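Local atomic coordinates of aminotransferase class I and II (Streptococcus suis 89/1591, PDB entry 3OP7), a protein that probably catalyses the transfer of amino groups, as an aminotransferase of class I and II that carries covalently bound pyridoxal 5'-phosphate. Residues G8-L13 / L333-R339; G26-S30 / V306-F310; Q325-H330 / K363-F367; D316-E320 / D343-R347. All blocks are in the same frame, centred on the assembly; numbering follows the deposited sequence.

All four contacts involve the small domain. Interaction 2 is buried, its centre about 9 Å from the centre of the chain, and joins a loop to the residues leading into strand 309-313 through a short hydrogen bond and a water. Interactions 1, 3 and 4 are partly buried. Interactions 1 and 4 use neighbouring strands of the antiparallel sheet, and the salt bridge Arg339-Glu320 links them. Interaction 1 mixes charge with tryptophan packing; interaction 4 sets an aspartate at the start of helix 319-330. Interaction 3, its centre farthest out, about 27 Å from the centre of the chain, uses that helix's other end. It is aromatic and apolar, joined by His330, Lys363 and polar side chains at its edge.

Interaction 1. Residues G8-L13 / L333-R339; sequences GVEEWL and LLVPGNR
Residues 8-13 are the start of helix 8-16. Residues 333-339 run extended through Pro336, then turn into a 3-10 segment at 337-339. The closest CA pair is Gly8 and Arg339, 5.5 Å apart.

Charge and hydrogen bonds come first. Arg339 (chi1 and chi2 m, chi3 t) reaches back to the helix. Its NH1 lies 2.6 Å from Glu11 OE1 in a salt bridge, and its NH2 donates to the same Glu11 OE1 at 2.9 Å. NH1 of Arg339 also donates to Gly8 O at 3.0 Å. Trp12 CB lies over one face of the guanidinium. Arg339 NE pairs with Glu320. Trp12 (chi1 t, chi2 -101°) donates from NE1 to Leu334 O at 2.8 Å.

Pro336 CD sits over the six-membered ring of Trp12, 3.6 Å from its centroid, a CH-pi contact. Trp12 CD1 meets Val335 CG2 at 4.0 Å. Leu13 CD2 meets Leu333 CD2 at 4.0 Å, and Val9 CG2 meets Val335 CG1 at 4.3 Å.

Glu10 OE1 accepts a hydrogen bond from the backbone N of Asp249 of the second subunit. Helix 8-16 thus joins small-domain strand 335-336 to the second subunit, consistent with the N-terminal segments of fold-type I aminotransferase dimers.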
loop_
_atom_site.group_PDB
_atom_site.type_symbol
_atom_site.label_atom_id
_atom_site.label_comp_id
_atom_site.label_asym_id
_atom_site.label_seq_id
_atom_site.Cartn_x
_atom_site.Cartn_y
_atom_site.Cartn_z
ATOM N N GLY A 8 -7.770 9.691 -12.575
ATOM C CA GLY A 8 -8.272 9.773 -13.922
ATOM C C GLY A 8 -7.782 8.704 -14.869
ATOM O O GLY A 8 -8.584 8.122 -15.600
ATOM N N VAL A 9 -6.479 8.473 -14.901
ATOM C CA VAL A 9 -5.935 7.404 -15.772
ATOM C C VAL A 9 -6.520 6.054 -15.357
ATOM O O VAL A 9 -6.940 5.260 -16.187
ATOM C CB VAL A 9 -4.436 7.392 -15.710
ATOM C CG1 VAL A 9 -3.882 6.112 -16.391
ATOM C CG2 VAL A 9 -3.887 8.714 -16.305
ATOM N N GLU A 10 -6.594 5.825 -14.046
ATOM C CA GLU A 10 -7.162 4.581 -13.500
ATOM C C GLU A 10 -8.609 4.286 -13.952
ATOM O O GLU A 10 -8.957 3.168 -14.385
ATOM C CB GLU A 10 -7.087 4.604 -11.937
ATOM C CG GLU A 10 -7.555 3.327 -11.300
ATOM C CD GLU A 10 -7.420 3.340 -9.742
ATOM O OE1 GLU A 10 -7.062 4.381 -9.193
ATOM O OE2 GLU A 10 -7.694 2.281 -9.132
ATOM N N GLU A 11 -9.473 5.295 -13.868
ATOM C CA GLU A 11 -10.862 5.131 -14.229
ATOM C C GLU A 11 -10.938 4.760 -15.732
ATOM O O GLU A 11 -11.683 3.867 -16.134
ATOM C CB GLU A 11 -11.623 6.438 -13.943
ATOM C CG GLU A 11 -13.167 6.321 -14.076
ATOM C CD GLU A 11 -13.688 6.491 -15.515
ATOM O OE1 GLU A 11 -12.987 7.133 -16.340
ATOM O OE2 GLU A 11 -14.799 5.964 -15.833
ATOM N N TRP A 12 -10.153 5.457 -16.546
ATOM C CA TRP A 12 -10.116 5.162 -17.996
ATOM C C TRP A 12 -9.693 3.711 -18.241
ATOM O O TRP A 12 -10.392 2.997 -18.953
ATOM C CB TRP A 12 -9.142 6.101 -18.694
ATOM C CG TRP A 12 -8.876 5.737 -20.112
ATOM C CD1 TRP A 12 -7.783 5.078 -20.593
ATOM C CD2 TRP A 12 -9.682 6.073 -21.236
ATOM N NE1 TRP A 12 -7.887 4.947 -21.974
ATOM C CE2 TRP A 12 -9.050 5.545 -22.384
ATOM C CE3 TRP A 12 -10.914 6.714 -21.379
ATOM C CZ2 TRP A 12 -9.601 5.680 -23.670
ATOM C CZ3 TRP A 12 -11.454 6.868 -22.647
ATOM C CH2 TRP A 12 -10.803 6.330 -23.776
ATOM N N LEU A 13 -8.569 3.306 -17.646
ATOM C CA LEU A 13 -8.079 1.928 -17.783
ATOM C C LEU A 13 -9.064 0.902 -17.209
ATOM O O LEU A 13 -9.310 -0.139 -17.848
ATOM C CB LEU A 13 -6.692 1.746 -17.188
ATOM C CG LEU A 13 -5.592 2.582 -17.842
ATOM C CD1 LEU A 13 -4.268 2.510 -17.126
ATOM C CD2 LEU A 13 -5.444 2.211 -19.369
ATOM N N LEU A 333 -5.690 1.036 -27.863
ATOM C CA LEU A 333 -5.907 1.771 -26.609
ATOM C C LEU A 333 -4.779 2.745 -26.364
ATOM O O LEU A 333 -3.603 2.363 -26.367
ATOM C CB LEU A 333 -6.063 0.831 -25.423
ATOM C CG LEU A 333 -6.490 1.496 -24.088
ATOM C CD1 LEU A 333 -7.942 1.985 -24.156
ATOM C CD2 LEU A 333 -6.278 0.553 -22.915
ATOM N N LEU A 334 -5.173 4.012 -26.167
ATOM C CA LEU A 334 -4.305 5.103 -25.758
ATOM C C LEU A 334 -4.941 5.677 -24.498
ATOM O O LEU A 334 -6.055 5.245 -24.116
ATOM C CB LEU A 334 -4.298 6.189 -26.860
ATOM C CG LEU A 334 -3.608 5.831 -28.185
ATOM C CD1 LEU A 334 -3.979 6.830 -29.279
ATOM C CD2 LEU A 334 -2.116 5.834 -27.969
ATOM N N VAL A 335 -4.286 6.654 -23.870
ATOM C CA VAL A 335 -4.925 7.439 -22.795
ATOM C C VAL A 335 -5.119 8.862 -23.316
ATOM O O VAL A 335 -4.148 9.508 -23.704
ATOM C CB VAL A 335 -4.161 7.432 -21.490
ATOM C CG1 VAL A 335 -4.985 8.219 -20.387
ATOM C CG2 VAL A 335 -3.895 5.970 -21.056
ATOM N N PRO A 336 -6.375 9.336 -23.366
ATOM C CA PRO A 336 -6.572 10.660 -23.964
ATOM C C PRO A 336 -6.113 11.787 -23.058
ATOM O O PRO A 336 -6.148 11.643 -21.813
ATOM C CB PRO A 336 -8.091 10.745 -24.162
ATOM C CG PRO A 336 -8.664 9.859 -23.125
ATOM C CD PRO A 336 -7.655 8.731 -22.959
ATOM N N GLY A 337 -5.713 12.899 -23.687
ATOM C CA GLY A 337 -5.036 13.984 -23.001
ATOM C C GLY A 337 -5.845 14.727 -21.954
ATOM O O GLY A 337 -5.264 15.274 -21.028
ATOM N N ASN A 338 -7.166 14.753 -22.106
ATOM C CA ASN A 338 -8.047 15.366 -21.105
ATOM C C ASN A 338 -7.928 14.706 -19.741
ATOM O O ASN A 338 -8.248 15.328 -18.733
ATOM C CB ASN A 338 -9.507 15.325 -21.569
ATOM C CG ASN A 338 -9.995 13.904 -21.745
ATOM O OD1 ASN A 338 -9.405 13.157 -22.510
ATOM N ND2 ASN A 338 -11.045 13.521 -21.026
ATOM N N ARG A 339 -7.470 13.455 -19.689
ATOM C CA ARG A 339 -7.229 12.783 -18.402
ATOM C C ARG A 339 -6.013 13.369 -17.655
ATOM O O ARG A 339 -5.812 13.052 -16.457
ATOM C CB ARG A 339 -7.058 11.270 -18.588
ATOM C CG ARG A 339 -8.259 10.547 -19.225
ATOM C CD ARG A 339 -9.492 10.684 -18.357
ATOM N NE ARG A 339 -10.728 10.081 -18.859
ATOM C CZ ARG A 339 -11.495 9.235 -18.178
ATOM N NH1 ARG A 339 -11.136 8.815 -16.952
ATOM N NH2 ARG A 339 -12.632 8.822 -18.708
#

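Interaction 2. Residues G26-S30 / V306-F310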
loop_
_atom_site.group_PDB
_atom_site.type_symbol
_atom_site.label_atom_id
_atom_site.label_comp_id
_atom_site.label_asym_id
_atom_site.label_seq_id
_atom_site.Cartn_x
_atom_site.Cartn_y
_atom_site.Cartn_z
ATOM N N GLY A 26 -0.162 1.436 -21.659
ATOM C CA GLY A 26 0.770 1.245 -20.518
ATOM C C GLY A 26 2.072 1.985 -20.799
ATOM O O GLY A 26 2.552 1.983 -21.935
ATOM N N VAL A 27 2.667 2.559 -19.761
ATOM C CA VAL A 27 3.897 3.347 -19.875
ATOM C C VAL A 27 5.068 2.700 -19.110
ATOM O O VAL A 27 5.997 3.382 -18.652
ATOM C CB VAL A 27 3.667 4.802 -19.405
ATOM C CG1 VAL A 27 2.883 5.587 -20.470
ATOM C CG2 VAL A 27 2.976 4.831 -18.022
ATOM N N SER A 28 5.054 1.365 -19.065
ATOM C CA SER A 28 6.171 0.626 -18.536
ATOM C C SER A 28 7.008 0.048 -19.692
ATOM O O SER A 28 6.777 0.359 -20.878
ATOM C CB SER A 28 5.676 -0.473 -17.579
ATOM O OG SER A 28 6.745 -0.816 -16.715
ATOM N N ILE A 29 8.023 -0.729 -19.343
ATOM C CA ILE A 29 8.881 -1.392 -20.361
ATOM C C ILE A 29 8.601 -2.884 -20.200
ATOM O O ILE A 29 8.663 -3.357 -19.042
ATOM C CB ILE A 29 10.367 -1.117 -20.110
ATOM C CG1 ILE A 29 10.668 0.407 -20.156
ATOM C CG2 ILE A 29 11.222 -1.930 -21.154
ATOM C CD1 ILE A 29 12.130 0.833 -19.730
ATOM N N SER A 30 8.291 -3.592 -21.283
ATOM C CA SER A 30 7.975 -5.037 -21.316
ATOM C C SER A 30 8.490 -5.769 -20.087
ATOM O O SER A 30 9.690 -5.904 -19.881
ATOM C CB SER A 30 8.560 -5.713 -22.538
ATOM O OG SER A 30 8.025 -5.129 -23.722
ATOM N N VAL A 306 12.605 7.719 -22.266
ATOM C CA VAL A 306 11.832 7.020 -21.253
ATOM C C VAL A 306 10.547 6.527 -21.902
ATOM O O VAL A 306 10.118 7.046 -22.928
ATOM C CB VAL A 306 11.540 7.918 -19.993
ATOM C CG1 VAL A 306 12.866 8.349 -19.304
ATOM C CG2 VAL A 306 10.724 9.149 -20.348
ATOM N N SER A 307 9.894 5.577 -21.264
ATOM C CA SER A 307 8.766 4.829 -21.855
ATOM C C SER A 307 7.390 5.531 -21.817
ATOM O O SER A 307 6.348 4.840 -21.758
ATOM C CB SER A 307 8.658 3.449 -21.121
ATOM O OG SER A 307 8.422 3.548 -19.705
ATOM N N THR A 308 7.346 6.875 -21.778
ATOM C CA THR A 308 6.066 7.573 -21.933
ATOM C C THR A 308 6.251 8.682 -22.955
ATOM O O THR A 308 7.345 9.226 -23.129
ATOM C CB THR A 308 5.464 8.098 -20.615
ATOM O OG1 THR A 308 4.179 8.735 -20.861
ATOM C CG2 THR A 308 6.431 9.061 -19.893
ATOM N N SER A 309 5.202 8.943 -23.723
ATOM C CA SER A 309 5.218 10.057 -24.656
ATOM C C SER A 309 3.835 10.685 -24.734
ATOM O O SER A 309 2.823 10.086 -24.341
ATOM C CB SER A 309 5.680 9.647 -26.088
ATOM O OG SER A 309 4.738 8.783 -26.702
ATOM N N PHE A 310 3.796 11.908 -25.251
ATOM C CA PHE A 310 2.562 12.718 -25.228
ATOM C C PHE A 310 2.504 13.335 -26.602
ATOM O O PHE A 310 3.246 14.266 -26.902
ATOM C CB PHE A 310 2.611 13.764 -24.133
ATOM C CG PHE A 310 1.258 14.212 -23.608
ATOM C CD1 PHE A 310 0.262 13.314 -23.306
ATOM C CD2 PHE A 310 1.008 15.562 -23.406
ATOM C CE1 PHE A 310 -0.964 13.740 -22.771
ATOM C CE2 PHE A 310 -0.203 16.001 -22.914
ATOM C CZ PHE A 310 -1.187 15.082 -22.564
HETATM O O HOH W 1 5.643 2.048 -22.741
#
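Ser307 carries the contact. Its chi1 is p, which brings OG to Val27 O, where it donates a hydrogen bond of 2.6 Å. Tyr196 OH bonds to the same carbonyl. Ser307 CB packs against Ile29 CG1 at 3.8 Å and lies 3.6 Å from Ser28 O. Ile29 (m, t) starts sideways, but its end swings in to make this contact. It also fits against Ile280 and Leu281 of helix 270-294. The site joins the loop after strand 22-23 to the residues leading into strand 309-313 in the small-domain sheet of a fold-type I enzyme. Arg347 of the adjacent strand touches both Val27 and Thr308. Val27 (m) points its CB toward 306-310, and its CG1 comes within 3.4 Å of Thr308 OG1. Thr308 is t, and its hydroxyl bonds to Pro166 O. The backbones come close too, with Val27 CA 3.4 Å from Ser307 O in a CA-H...O contact. Water 1 is placed to donate to Ser28 O at 2.8 Å and to Ser307 O at 3.0 Å, though more acceptors surround it than it has protons.

Interaction 3. Residues Q325-H330 / K363-F367; sequences QLLQEH and KLSQF
Phe367 lays one ring face against Leu326, whose CB is 4.2 Å from the ring centroid in a CH-pi contact. The Phe367 side chain (chi1 t, chi2 57°) is a knob in the hole formed by Gln325, Leu326, Glu329 and His330.

Both segments are helical: 325-330 ends helix 319-330, and 363-367 lies in helix 354-368. Their axes approach to 10.6 Å and cross at 108°, close to perpendicular, so they meet over a short length. The nearest CA pairs are His330-Lys363 at 6.4 Å and Leu326-Phe367 at 6.7 Å.

Leu326 is t, p. Its CD1 meets Phe367 CB at 3.7 Å, and its CD2 meets Leu364 CD1 at 3.9 Å. Gln325 CB touches Phe367 CZ at 3.6 Å. The His330 ring (chi1 m, chi2 -68°) meets the Phe367 ring rim to rim, with centroids 5.8 Å apart and planes at 71°. Lys363 O lies over one face of the His330 ring. Lys363 (m, m, t, t) sets CD 4.1 Å from His330 ND1, and Gln366 OE1 is 3.8 Å from His330 CE1.

Phe322 and Phe371 extend the aromatic cluster edge-to-face around Phe367. These helices belong to the small domain. Since the two segments share van der Waals and ring contacts without hydrogen bonds or salt bridges, their fit rests on shape and on burial of Phe367 and Leu326.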
loop_
_atom_site.group_PDB
_atom_site.type_symbol
_atom_site.label_atom_id
_atom_site.label_comp_id
_atom_site.label_asym_id
_atom_site.label_seq_id
_atom_site.Cartn_x
_atom_site.Cartn_y
_atom_site.Cartn_z
ATOM N N GLN A 325 -13.469 6.170 -29.967
ATOM C CA GLN A 325 -13.736 5.739 -31.336
ATOM C C GLN A 325 -12.633 4.859 -31.898
ATOM O O GLN A 325 -12.921 3.849 -32.524
ATOM C CB GLN A 325 -13.914 6.942 -32.240
ATOM C CG GLN A 325 -15.196 7.681 -32.017
ATOM C CD GLN A 325 -15.408 8.772 -33.067
ATOM O OE1 GLN A 325 -16.015 9.812 -32.783
ATOM N NE2 GLN A 325 -14.887 8.547 -34.274
ATOM N N LEU A 326 -11.380 5.251 -31.691
ATOM C CA LEU A 326 -10.230 4.433 -32.109
ATOM C C LEU A 326 -10.281 3.044 -31.460
ATOM O O LEU A 326 -10.049 2.007 -32.113
ATOM C CB LEU A 326 -8.927 5.130 -31.722
ATOM C CG LEU A 326 -7.633 4.340 -31.907
ATOM C CD1 LEU A 326 -7.310 4.183 -33.402
ATOM C CD2 LEU A 326 -6.512 4.989 -31.111
ATOM N N LEU A 327 -10.627 3.020 -30.185
ATOM C CA LEU A 327 -10.754 1.757 -29.465
ATOM C C LEU A 327 -11.877 0.896 -30.067
ATOM O O LEU A 327 -11.653 -0.278 -30.369
ATOM C CB LEU A 327 -10.989 2.010 -27.969
ATOM C CG LEU A 327 -11.179 0.793 -27.056
ATOM C CD1 LEU A 327 -9.915 -0.050 -27.064
ATOM C CD2 LEU A 327 -11.497 1.246 -25.617
ATOM N N GLN A 328 -13.065 1.470 -30.264
ATOM C CA GLN A 328 -14.231 0.733 -30.764
ATOM C C GLN A 328 -13.989 0.215 -32.186
ATOM O O GLN A 328 -14.326 -0.921 -32.527
ATOM C CB GLN A 328 -15.475 1.639 -30.753
ATOM C CG GLN A 328 -15.988 2.026 -29.354
ATOM C CD GLN A 328 -16.981 3.184 -29.389
ATOM O OE1 GLN A 328 -17.430 3.608 -30.454
ATOM N NE2 GLN A 328 -17.324 3.699 -28.215
ATOM N N GLU A 329 -13.413 1.075 -33.013
ATOM C CA GLU A 329 -13.220 0.766 -34.432
ATOM C C GLU A 329 -11.973 -0.068 -34.796
ATOM O O GLU A 329 -12.015 -0.808 -35.782
ATOM C CB GLU A 329 -13.215 2.058 -35.248
ATOM C CG GLU A 329 -14.557 2.753 -35.243
ATOM C CD GLU A 329 -14.644 3.865 -36.288
ATOM O OE1 GLU A 329 -13.992 3.755 -37.350
ATOM O OE2 GLU A 329 -15.363 4.851 -36.043
ATOM N N HIS A 330 -10.880 0.089 -34.060
ATOM C CA HIS A 330 -9.604 -0.588 -34.380
ATOM C C HIS A 330 -8.953 -1.335 -33.246
ATOM O O HIS A 330 -7.920 -1.997 -33.443
ATOM C CB HIS A 330 -8.613 0.420 -34.943
ATOM C CG HIS A 330 -9.093 1.051 -36.203
ATOM N ND1 HIS A 330 -9.228 0.344 -37.377
ATOM C CD2 HIS A 330 -9.542 2.301 -36.462
ATOM C CE1 HIS A 330 -9.708 1.143 -38.311
ATOM N NE2 HIS A 330 -9.899 2.337 -37.784
ATOM N N LYS A 363 -2.620 0.947 -37.281
ATOM C CA LYS A 363 -4.063 1.118 -37.119
ATOM C C LYS A 363 -4.450 2.551 -36.747
ATOM O O LYS A 363 -5.495 3.035 -37.169
ATOM C CB LYS A 363 -4.632 0.127 -36.100
ATOM C CG LYS A 363 -4.616 -1.356 -36.559
ATOM C CD LYS A 363 -5.644 -1.650 -37.666
ATOM C CE LYS A 363 -5.961 -3.144 -37.786
ATOM N NZ LYS A 363 -6.612 -3.489 -39.093
ATOM N N LEU A 364 -3.620 3.216 -35.949
ATOM C CA LEU A 364 -3.824 4.632 -35.627
ATOM C C LEU A 364 -3.751 5.478 -36.894
ATOM O O LEU A 364 -4.590 6.359 -37.103
ATOM C CB LEU A 364 -2.776 5.112 -34.616
ATOM C CG LEU A 364 -2.888 6.558 -34.141
ATOM C CD1 LEU A 364 -4.332 6.926 -33.740
ATOM C CD2 LEU A 364 -1.903 6.834 -32.984
ATOM N N SER A 365 -2.775 5.197 -37.753
ATOM C CA SER A 365 -2.685 5.906 -39.050
ATOM C C SER A 365 -3.902 5.649 -39.954
ATOM O O SER A 365 -4.349 6.552 -40.667
ATOM C CB SER A 365 -1.401 5.532 -39.800
ATOM O OG SER A 365 -0.282 6.064 -39.117
ATOM N N GLN A 366 -4.426 4.423 -39.915
ATOM C CA GLN A 366 -5.671 4.090 -40.632
ATOM C C GLN A 366 -6.836 4.959 -40.160
ATOM O O GLN A 366 -7.581 5.513 -40.968
ATOM C CB GLN A 366 -6.042 2.616 -40.421
ATOM C CG GLN A 366 -5.402 1.600 -41.380
ATOM C CD GLN A 366 -5.876 0.189 -41.063
ATOM O OE1 GLN A 366 -7.059 -0.015 -40.783
ATOM N NE2 GLN A 366 -4.961 -0.787 -41.084
ATOM N N PHE A 367 -6.977 5.067 -38.840
ATOM C CA PHE A 367 -7.995 5.901 -38.228
ATOM C C PHE A 367 -7.798 7.366 -38.632
ATOM O O PHE A 367 -8.752 8.035 -39.028
ATOM C CB PHE A 367 -7.942 5.735 -36.696
ATOM C CG PHE A 367 -9.113 6.328 -35.983
ATOM C CD1 PHE A 367 -10.413 5.935 -36.292
ATOM C CD2 PHE A 367 -8.925 7.280 -34.990
ATOM C CE1 PHE A 367 -11.510 6.493 -35.619
ATOM C CE2 PHE A 367 -10.011 7.836 -34.326
ATOM C CZ PHE A 367 -11.300 7.442 -34.633
#

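Interaction 4. Residues D316-E320 / D343-R347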
loop_
_atom_site.group_PDB
_atom_site.type_symbol
_atom_site.label_atom_id
_atom_site.label_comp_id
_atom_site.label_asym_id
_atom_site.label_seq_id
_atom_site.Cartn_x
_atom_site.Cartn_y
_atom_site.Cartn_z
ATOM N N ASP A 316 -9.768 18.115 -34.808
ATOM C CA ASP A 316 -10.632 18.984 -34.018
ATOM C C ASP A 316 -11.783 18.183 -33.394
ATOM O O ASP A 316 -12.946 18.256 -33.828
ATOM C CB ASP A 316 -11.169 20.141 -34.892
ATOM C CG ASP A 316 -11.795 21.252 -34.066
ATOM O OD1 ASP A 316 -11.461 21.364 -32.875
ATOM O OD2 ASP A 316 -12.617 22.023 -34.611
HETATM N N MSE A 317 -11.447 17.385 -32.390
HETATM C CA MSE A 317 -12.462 16.677 -31.621
HETATM C C MSE A 317 -11.854 16.321 -30.279
HETATM O O MSE A 317 -10.640 16.118 -30.189
HETATM C CB MSE A 317 -12.983 15.439 -32.357
HETATM C CG MSE A 317 -12.083 14.232 -32.340
HETATM SE SE MSE A 317 -12.766 12.576 -33.170
HETATM C CE MSE A 317 -14.305 12.075 -32.134
ATOM N N PRO A 318 -12.687 16.275 -29.234
ATOM C CA PRO A 318 -12.141 15.895 -27.917
ATOM C C PRO A 318 -11.377 14.565 -27.991
ATOM O O PRO A 318 -11.793 13.641 -28.703
ATOM C CB PRO A 318 -13.382 15.810 -27.028
ATOM C CG PRO A 318 -14.367 16.771 -27.671
ATOM C CD PRO A 318 -14.120 16.616 -29.164
HETATM N N MSE A 319 -10.227 14.494 -27.333
HETATM C CA MSE A 319 -9.414 13.272 -27.420
HETATM C C MSE A 319 -10.073 12.084 -26.736
HETATM O O MSE A 319 -9.781 10.921 -27.081
HETATM C CB MSE A 319 -8.006 13.486 -26.840
HETATM C CG MSE A 319 -7.075 14.222 -27.774
HETATM SE SE MSE A 319 -6.803 13.324 -29.476
HETATM C CE MSE A 319 -7.851 14.523 -30.549
ATOM N N GLU A 320 -10.916 12.331 -25.734
ATOM C CA GLU A 320 -11.631 11.207 -25.117
ATOM C C GLU A 320 -12.552 10.566 -26.165
ATOM O O GLU A 320 -12.590 9.348 -26.303
ATOM C CB GLU A 320 -12.390 11.634 -23.863
ATOM C CG GLU A 320 -13.272 10.528 -23.249
ATOM C CD GLU A 320 -12.945 10.180 -21.788
ATOM O OE1 GLU A 320 -12.034 10.756 -21.177
ATOM O OE2 GLU A 320 -13.603 9.248 -21.269
ATOM N N ASP A 343 -6.124 18.510 -23.311
ATOM C CA ASP A 343 -6.797 17.894 -24.449
ATOM C C ASP A 343 -6.018 18.293 -25.732
ATOM O O ASP A 343 -5.224 19.225 -25.718
ATOM C CB ASP A 343 -8.274 18.344 -24.476
ATOM C CG ASP A 343 -9.209 17.338 -25.166
ATOM O OD1 ASP A 343 -8.719 16.461 -25.913
ATOM O OD2 ASP A 343 -10.453 17.453 -24.991
ATOM N N GLY A 344 -6.235 17.574 -26.825
ATOM C CA GLY A 344 -5.457 17.759 -28.041
ATOM C C GLY A 344 -4.259 16.835 -28.144
ATOM O O GLY A 344 -3.574 16.853 -29.179
ATOM N N TYR A 345 -4.045 16.006 -27.102
ATOM C CA TYR A 345 -2.917 15.095 -27.009
ATOM C C TYR A 345 -3.381 13.725 -26.525
ATOM O O TYR A 345 -4.421 13.598 -25.848
ATOM C CB TYR A 345 -1.891 15.613 -25.977
ATOM C CG TYR A 345 -1.297 16.958 -26.268
ATOM C CD1 TYR A 345 -1.975 18.116 -25.930
ATOM C CD2 TYR A 345 -0.049 17.083 -26.871
ATOM C CE1 TYR A 345 -1.425 19.371 -26.195
ATOM C CE2 TYR A 345 0.490 18.341 -27.175
ATOM C CZ TYR A 345 -0.198 19.475 -26.815
ATOM O OH TYR A 345 0.302 20.755 -27.074
ATOM N N VAL A 346 -2.549 12.714 -26.755
ATOM C CA VAL A 346 -2.776 11.373 -26.199
ATOM C C VAL A 346 -1.477 10.886 -25.544
ATOM O O VAL A 346 -0.409 11.223 -26.034
ATOM C CB VAL A 346 -3.213 10.398 -27.322
ATOM C CG1 VAL A 346 -4.553 10.829 -27.913
ATOM C CG2 VAL A 346 -2.156 10.317 -28.444
ATOM N N ARG A 347 -1.559 10.154 -24.426
ATOM C CA ARG A 347 -0.387 9.475 -23.859
ATOM C C ARG A 347 -0.228 8.109 -24.570
ATOM O O ARG A 347 -1.181 7.321 -24.627
ATOM C CB ARG A 347 -0.486 9.280 -22.373
ATOM C CG ARG A 347 0.870 8.905 -21.799
ATOM C CD ARG A 347 0.767 8.634 -20.376
ATOM N NE ARG A 347 0.095 7.358 -20.159
ATOM C CZ ARG A 347 -0.137 6.839 -18.958
ATOM N NH1 ARG A 347 0.186 7.513 -17.836
ATOM N NH2 ARG A 347 -0.731 5.650 -18.884
HETATM O O HOH W 2 -11.570 14.906 -24.375
#
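Asp343 is exposed, but its carboxylate turns in to the start of helix 319-330. Asp343 OD1 accepts hydrogen bonds at 2.9 Å from both Met319 N, just after Pro318 at the N-cap position, and Gly344 N. Asp343 OD2 takes water 2 as donor at 2.8 Å, and that water accepts from Glu320 N at 3.0 Å. The aspartate thus serves two helix-start amides, one directly and one through water. Gly344 follows (phi 93°, psi -2°), where a CB would press against the carbonyl of Asp343. Gly344 N is 3.6 Å from Met319 CG. Tyr345 opens the strand with its CB directed away, and its OH hydrogen-bonds to Glu136. Tyr345 O lies 3.3 Å from Met319 CG. Val346 CG1 meets SE of Met319, a selenomethionine, at 3.7 Å. Arg347 continues the strand and hydrogen-bonds to Asn165 and Ala25. Its position on this antiparallel small-domain sheet, with Asn165 as partner, is consistent with the arginine that binds the substrate carboxylate in aspartate aminotransferase relatives; that role is inferred here.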